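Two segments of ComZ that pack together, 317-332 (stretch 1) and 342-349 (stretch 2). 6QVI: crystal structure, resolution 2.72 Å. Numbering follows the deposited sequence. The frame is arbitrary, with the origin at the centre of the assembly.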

ATOM      1  N   SER A 317       4.624  12.017  26.818  1.00 51.26           N
ATOM      2  CA  SER A 317       5.205  10.713  26.781  1.00 60.78           C
ATOM      3  C   SER A 317       6.630  10.929  26.499  1.00 64.86           C
ATOM      4  O   SER A 317       6.948  11.676  25.620  1.00 59.88           O
ATOM      5  CB  SER A 317       4.652   9.899  25.646  1.00 61.34           C
ATOM      6  OG  SER A 317       3.419   9.334  25.983  1.00 68.22           O
ATOM      7  N   PRO A 318       7.517  10.261  27.226  1.00 69.01           N
ATOM      8  CA  PRO A 318       7.364   9.134  28.145  1.00 77.16           C
ATOM      9  C   PRO A 318       6.915   9.600  29.493  1.00 82.54           C
ATOM     10  O   PRO A 318       7.555  10.419  30.084  1.00 88.50           O
ATOM     11  CB  PRO A 318       8.755   8.556  28.216  1.00 76.86           C
ATOM     12  CG  PRO A 318       9.647   9.652  27.849  1.00 71.96           C
ATOM     13  CD  PRO A 318       8.916  10.557  26.945  1.00 66.57           C
ATOM     14  N   PRO A 319       5.826   9.051  29.985  1.00 78.69           N
ATOM     15  CA  PRO A 319       5.236   9.515  31.242  1.00 78.87           C
ATOM     16  C   PRO A 319       5.972   9.062  32.478  1.00 80.88           C
ATOM     17  O   PRO A 319       5.748   9.647  33.545  1.00 81.52           O
ATOM     18  CB  PRO A 319       3.824   8.916  31.199  1.00 76.71           C
ATOM     19  CG  PRO A 319       3.977   7.670  30.376  1.00 76.90           C
ATOM     20  CD  PRO A 319       5.108   7.905  29.403  1.00 72.85           C
ATOM     21  N   ASN A 320       6.854   8.063  32.370  1.00 88.32           N
ATOM     22  CA  ASN A 320       7.594   7.503  33.501  1.00 91.93           C
ATOM     23  C   ASN A 320       9.086   7.448  33.204  1.00 87.98           C
ATOM     24  O   ASN A 320       9.805   6.620  33.756  1.00 93.45           O
ATOM     25  CB  ASN A 320       7.088   6.107  33.877  1.00100.39           C
ATOM     26  CG  ASN A 320       5.604   6.084  34.207  1.00110.51           C
ATOM     27  OD1 ASN A 320       5.040   7.064  34.698  1.00114.06           O
ATOM     28  ND2 ASN A 320       4.959   4.949  33.932  1.00117.07           N
ATOM     29  N   ALA A 321       9.564   8.341  32.349  1.00 79.68           N
ATOM     30  CA  ALA A 321      10.969   8.386  32.004  1.00 82.41           C
ATOM     31  C   ALA A 321      11.330   9.841  31.762  1.00 83.44           C
ATOM     32  O   ALA A 321      10.516  10.621  31.259  1.00 83.10           O
ATOM     33  CB  ALA A 321      11.276   7.524  30.773  1.00 85.88           C
ATOM     34  N   THR A 322      12.560  10.190  32.117  1.00 81.58           N
ATOM     35  CA  THR A 322      13.032  11.562  32.096  1.00 80.15           C
ATOM     36  C   THR A 322      13.564  11.961  30.732  1.00 84.51           C
ATOM     37  O   THR A 322      14.040  11.120  29.968  1.00 91.52           O
ATOM     38  CB  THR A 322      14.128  11.712  33.129  1.00 85.99           C
ATOM     39  OG1 THR A 322      15.242  10.907  32.720  1.00 88.67           O
ATOM     40  CG2 THR A 322      13.614  11.215  34.472  1.00 87.44           C
ATOM     41  N   LEU A 323      13.473  13.259  30.431  1.00 84.57           N
ATOM     42  CA  LEU A 323      14.044  13.837  29.220  1.00 85.11           C
ATOM     43  C   LEU A 323      15.194  14.782  29.547  1.00 98.39           C
ATOM     44  O   LEU A 323      15.316  15.288  30.668  1.00103.87           O
ATOM     45  CB  LEU A 323      12.987  14.600  28.418  1.00 80.84           C
ATOM     46  CG  LEU A 323      11.958  13.798  27.615  1.00 76.23           C
ATOM     47  CD1 LEU A 323      11.022  14.751  26.882  1.00 72.85           C
ATOM     48  CD2 LEU A 323      12.615  12.808  26.624  1.00 73.07           C
ATOM     49  N   SER A 324      16.046  15.014  28.544  1.00103.54           N
ATOM     50  CA  SER A 324      17.101  16.011  28.717  1.00107.83           C
ATOM     51  C   SER A 324      16.593  17.399  28.315  1.00107.54           C
ATOM     52  O   SER A 324      15.866  17.535  27.324  1.00106.10           O
ATOM     53  CB  SER A 324      18.336  15.648  27.888  1.00111.63           C
ATOM     54  OG  SER A 324      19.045  16.796  27.453  1.00113.00           O
ATOM     55  N   PRO A 325      16.961  18.440  29.063  1.00107.61           N
ATOM     56  CA  PRO A 325      16.542  19.801  28.675  1.00103.24           C
ATOM     57  C   PRO A 325      17.031  20.242  27.294  1.00102.72           C
ATOM     58  O   PRO A 325      16.381  21.085  26.665  1.00 93.23           O
ATOM     59  CB  PRO A 325      17.130  20.683  29.794  1.00 98.69           C
ATOM     60  CG  PRO A 325      17.503  19.740  30.914  1.00 96.49           C
ATOM     61  CD  PRO A 325      17.832  18.437  30.251  1.00103.84           C
ATOM     62  N   SER A 326      18.175  19.737  26.819  1.00111.53           N
ATOM     63  CA  SER A 326      18.583  19.964  25.433  1.00112.97           C
ATOM     64  C   SER A 326      17.429  19.662  24.478  1.00109.60           C
ATOM     65  O   SER A 326      17.178  20.411  23.523  1.00114.40           O
ATOM     66  CB  SER A 326      19.789  19.110  25.056  1.00116.37           C
ATOM     67  OG  SER A 326      19.536  17.733  25.268  1.00117.33           O
ATOM     68  N   CYS A 327      16.758  18.522  24.695  1.00 99.55           N
ATOM     69  CA  CYS A 327      15.679  18.109  23.806  1.00 90.85           C
ATOM     70  C   CYS A 327      14.583  19.169  23.762  1.00 78.82           C
ATOM     71  O   CYS A 327      14.184  19.625  22.683  1.00 75.53           O
ATOM     72  CB  CYS A 327      15.134  16.743  24.253  1.00 96.02           C
ATOM     73  SG  CYS A 327      13.617  16.202  23.394  1.00 97.74           S
ATOM     74  N   LEU A 328      14.068  19.559  24.932  1.00 74.54           N
ATOM     75  CA  LEU A 328      12.981  20.539  24.975  1.00 76.17           C
ATOM     76  C   LEU A 328      13.423  21.941  24.552  1.00 80.77           C
ATOM     77  O   LEU A 328      12.600  22.704  24.028  1.00 79.22           O
ATOM     78  CB  LEU A 328      12.322  20.558  26.359  1.00 77.87           C
ATOM     79  CG  LEU A 328      11.436  19.314  26.606  1.00 82.35           C
ATOM     80  CD1 LEU A 328      11.147  19.036  28.082  1.00 79.73           C
ATOM     81  CD2 LEU A 328      10.143  19.406  25.820  1.00 82.37           C
ATOM     82  N   GLN A 329      14.699  22.310  24.779  1.00 85.53           N
ATOM     83  CA  GLN A 329      15.194  23.594  24.288  1.00 87.74           C
ATOM     84  C   GLN A 329      15.009  23.705  22.774  1.00 88.38           C
ATOM     85  O   GLN A 329      14.636  24.763  22.260  1.00 94.44           O
ATOM     86  CB  GLN A 329      16.670  23.778  24.676  1.00 99.19           C
ATOM     87  CG  GLN A 329      17.006  24.200  26.148  1.00107.92           C
ATOM     88  CD  GLN A 329      17.162  25.736  26.345  1.00117.25           C
ATOM     89  OE1 GLN A 329      17.088  26.514  25.384  1.00125.40           O
ATOM     90  NE2 GLN A 329      17.395  26.164  27.596  1.00110.84           N
ATOM     91  N   ALA A 330      15.233  22.613  22.042  1.00 87.59           N
ATOM     92  CA  ALA A 330      15.233  22.690  20.584  1.00 85.76           C
ATOM     93  C   ALA A 330      13.871  23.090  20.002  1.00 80.64           C
ATOM     94  O   ALA A 330      13.815  23.555  18.852  1.00 73.07           O
ATOM     95  CB  ALA A 330      15.700  21.360  19.995  1.00 85.19           C
ATOM     96  N   MET A 331      12.796  22.876  20.718  1.00 77.08           N
ATOM     97  CA  MET A 331      11.508  23.152  20.143  1.00 76.05           C
ATOM     98  C   MET A 331      10.817  24.283  20.758  1.00 75.70           C
ATOM     99  O   MET A 331       9.650  24.467  20.550  1.00 70.81           O
ATOM    100  CB  MET A 331      10.628  21.950  20.321  1.00 76.95           C
ATOM    101  CG  MET A 331      11.419  20.691  20.196  1.00 84.14           C
ATOM    102  SD  MET A 331      10.366  19.304  20.409  1.00 81.47           S
ATOM    103  CE  MET A 331      11.619  18.071  20.574  1.00 87.95           C
ATOM    104  N   GLN A 332      11.566  25.079  21.492  1.00 84.30           N
ATOM    105  CA  GLN A 332      11.071  26.250  22.186  1.00 82.17           C
ATOM    106  C   GLN A 332      10.178  27.131  21.375  1.00 76.08           C
ATOM    107  O   GLN A 332       9.174  27.577  21.831  1.00 75.56           O
ATOM    108  CB  GLN A 332      12.256  27.110  22.534  1.00 86.34           C
ATOM    109  CG  GLN A 332      12.868  26.890  23.889  1.00 92.33           C
ATOM    110  CD  GLN A 332      14.085  27.750  24.034  1.00108.76           C
ATOM    111  OE1 GLN A 332      14.377  28.580  23.187  1.00111.62           O
ATOM    112  NE2 GLN A 332      14.785  27.571  25.102  1.00117.38           N
ATOM    113  N   SER A 342      23.618  19.370  17.604  1.00101.41           N
ATOM    114  CA  SER A 342      23.060  18.084  17.983  1.00 96.90           C
ATOM    115  C   SER A 342      21.974  18.220  19.038  1.00 95.23           C
ATOM    116  O   SER A 342      22.046  19.051  19.955  1.00 94.61           O
ATOM    117  CB  SER A 342      24.154  17.149  18.513  1.00 94.64           C
ATOM    118  OG  SER A 342      25.112  16.848  17.509  1.00100.05           O
ATOM    119  N   VAL A 343      20.963  17.368  18.908  1.00 88.20           N
ATOM    120  CA  VAL A 343      19.824  17.359  19.809  1.00 88.15           C
ATOM    121  C   VAL A 343      19.566  15.914  20.196  1.00 91.60           C
ATOM    122  O   VAL A 343      19.453  15.045  19.322  1.00 98.42           O
ATOM    123  CB  VAL A 343      18.591  17.984  19.131  1.00 84.20           C
ATOM    124  CG1 VAL A 343      17.369  17.847  20.007  1.00 81.02           C
ATOM    125  CG2 VAL A 343      18.872  19.444  18.781  1.00 81.23           C
ATOM    126  N   ASP A 344      19.456  15.663  21.495  1.00 90.29           N
ATOM    127  CA  ASP A 344      19.276  14.314  22.021  1.00 93.42           C
ATOM    128  C   ASP A 344      17.893  14.248  22.671  1.00 93.94           C
ATOM    129  O   ASP A 344      17.712  14.642  23.828  1.00 97.04           O
ATOM    130  CB  ASP A 344      20.392  13.969  23.009  1.00 95.41           C
ATOM    131  CG  ASP A 344      20.348  12.508  23.480  1.00 95.62           C
ATOM    132  OD1 ASP A 344      19.350  11.807  23.217  1.00 93.92           O
ATOM    133  OD2 ASP A 344      21.315  12.061  24.138  1.00 98.54           O
ATOM    134  N   CYS A 345      16.910  13.739  21.938  1.00 90.97           N
ATOM    135  CA  CYS A 345      15.589  13.507  22.512  1.00 96.64           C
ATOM    136  C   CYS A 345      15.370  12.053  22.870  1.00 93.84           C
ATOM    137  O   CYS A 345      14.285  11.522  22.633  1.00 92.49           O
ATOM    138  CB  CYS A 345      14.483  13.970  21.577  1.00100.87           C
ATOM    139  SG  CYS A 345      14.301  15.733  21.532  1.00106.35           S
ATOM    140  N   THR A 346      16.366  11.368  23.413  1.00 95.02           N
ATOM    141  CA  THR A 346      16.145   9.989  23.809  1.00 93.29           C
ATOM    142  C   THR A 346      15.936   9.883  25.311  1.00 94.57           C
ATOM    143  O   THR A 346      16.256  10.794  26.085  1.00101.84           O
ATOM    144  CB  THR A 346      17.294   9.082  23.369  1.00 94.87           C
ATOM    145  OG1 THR A 346      18.482   9.413  24.097  1.00103.32           O
ATOM    146  CG2 THR A 346      17.537   9.224  21.867  1.00 89.76           C
ATOM    147  N   PHE A 347      15.378   8.744  25.710  1.00 86.67           N
ATOM    148  CA  PHE A 347      15.155   8.425  27.109  1.00 88.55           C
ATOM    149  C   PHE A 347      15.324   6.920  27.252  1.00 95.67           C
ATOM    150  O   PHE A 347      15.231   6.171  26.272  1.00100.82           O
ATOM    151  CB  PHE A 347      13.767   8.868  27.589  1.00 85.17           C
ATOM    152  CG  PHE A 347      12.640   8.206  26.852  1.00 88.43           C
ATOM    153  CD1 PHE A 347      12.120   8.775  25.700  1.00 87.45           C
ATOM    154  CD2 PHE A 347      12.109   6.993  27.301  1.00 91.02           C
ATOM    155  CE1 PHE A 347      11.074   8.156  25.006  1.00 87.04           C
ATOM    156  CE2 PHE A 347      11.076   6.368  26.614  1.00 88.10           C
ATOM    157  CZ  PHE A 347      10.555   6.952  25.465  1.00 89.97           C
ATOM    158  N   THR A 348      15.513   6.438  28.466  1.00 91.48           N
ATOM    159  CA  THR A 348      15.681   5.018  28.649  1.00 92.24           C
ATOM    160  C   THR A 348      14.564   4.451  29.444  1.00 92.98           C
ATOM    161  O   THR A 348      14.233   4.957  30.488  1.00 86.01           O
ATOM    162  CB  THR A 348      16.898   4.737  29.475  1.00 99.40           C
ATOM    163  OG1 THR A 348      16.681   5.313  30.757  1.00103.57           O
ATOM    164  CG2 THR A 348      18.083   5.374  28.848  1.00103.19           C
ATOM    165  N   ARG A 349      14.024   3.350  28.966  1.00 99.58           N
ATOM    166  CA  ARG A 349      12.926   2.707  29.635  1.00108.49           C
ATOM    167  C   ARG A 349      13.343   1.884  30.821  1.00121.40           C
ATOM    168  O   ARG A 349      14.508   1.709  31.127  1.00124.18           O
ATOM    169  CB  ARG A 349      12.191   1.788  28.680  1.00105.48           C
ATOM    170  CG  ARG A 349      11.709   2.465  27.427  1.00103.42           C
ATOM    171  CD  ARG A 349      10.425   1.850  26.915  1.00104.28           C
ATOM    172  NE  ARG A 349      10.103   2.398  25.615  1.00105.90           N
ATOM    173  CZ  ARG A 349      10.969   2.446  24.619  1.00111.14           C
ATOM    174  NH1 ARG A 349      12.180   1.966  24.786  1.00115.90           N
ATOM    175  NH2 ARG A 349      10.624   2.964  23.461  1.00107.04           N
TER

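A single covalent bond and a set of apolar contacts join these two stretches; no hydrogen bond crosses between them. The covalent link is the disulfide, Cys327 SG to Cys345 SG at 2.0 Å, with a chi3 of 99°, close to the right angle that a relaxed disulfide prefers. It ties the short helix beginning at Pro325 to the strand 343-348, whose axes approach to 6.5 Å at an angle of 117°. The CA atoms of the two cysteines are 4.8 Å apart, and both CA-to-CB bonds point sideways; Cys327 in rotamer t and Cys345 in rotamer m swing their sulfurs together. Both residues are buried, and Met331 adds cover: its extended side chain brings CE to 3.7 Å from Cys345 SG. A long, flexible thioether suits this place, since its CA-to-CB bond points sideways and only its end comes nearer.

The largest apolar contact belongs to Phe347, which points toward stretch 1 and loses 85 Å² to it. Pro318 lies over one face of the ring, its CG 3.3 Å from the ring centroid and only 9° off the normal. This is a CH-pi contact, for which proline is well suited: its ring is compact and rigid, and its CH groups are slightly polarized. The peptide bond before Pro318 is cis, and a type I turn runs from Pro318 to Ala321, so the chain folds back and Ala321 also reaches the ring, CB to Phe347 CD2 at 3.6 Å. The small methyl of alanine fits here with the backbone close by, Ala321 CB lying 3.9 Å from Thr348 O. Leu323 adds a looser contact, its CD2 4.2 Å from Phe347 CD1.

A smaller apolar patch lies at the other end of the strand, where Ala330 CB meets Val343 CG1 at 3.9 Å. The short side chain of alanine lets the branched valine come near the helical segment, and Val343 CG1 also lies 4.2 Å from Cys327 CA.

Some of the polar side chains nearby pair within their own stretch. Ser324, at the N-cap position, shares a very short hydrogen bond with Ser326, OG to OG at 2.4 Å. In the strand, Asp344 OD1 accepts from Thr346 N at 3.0 Å and from Thr346 OG1 at 2.7 Å; threonine suits the place because its hydroxyl supplies a second donor beside the backbone N. Together the two stretches bury 491 Å². The disulfide links them near Cys327 and Cys345, Met331 and Val343 pack near it, and the Phe347 cluster forms a separate contact further along the strand.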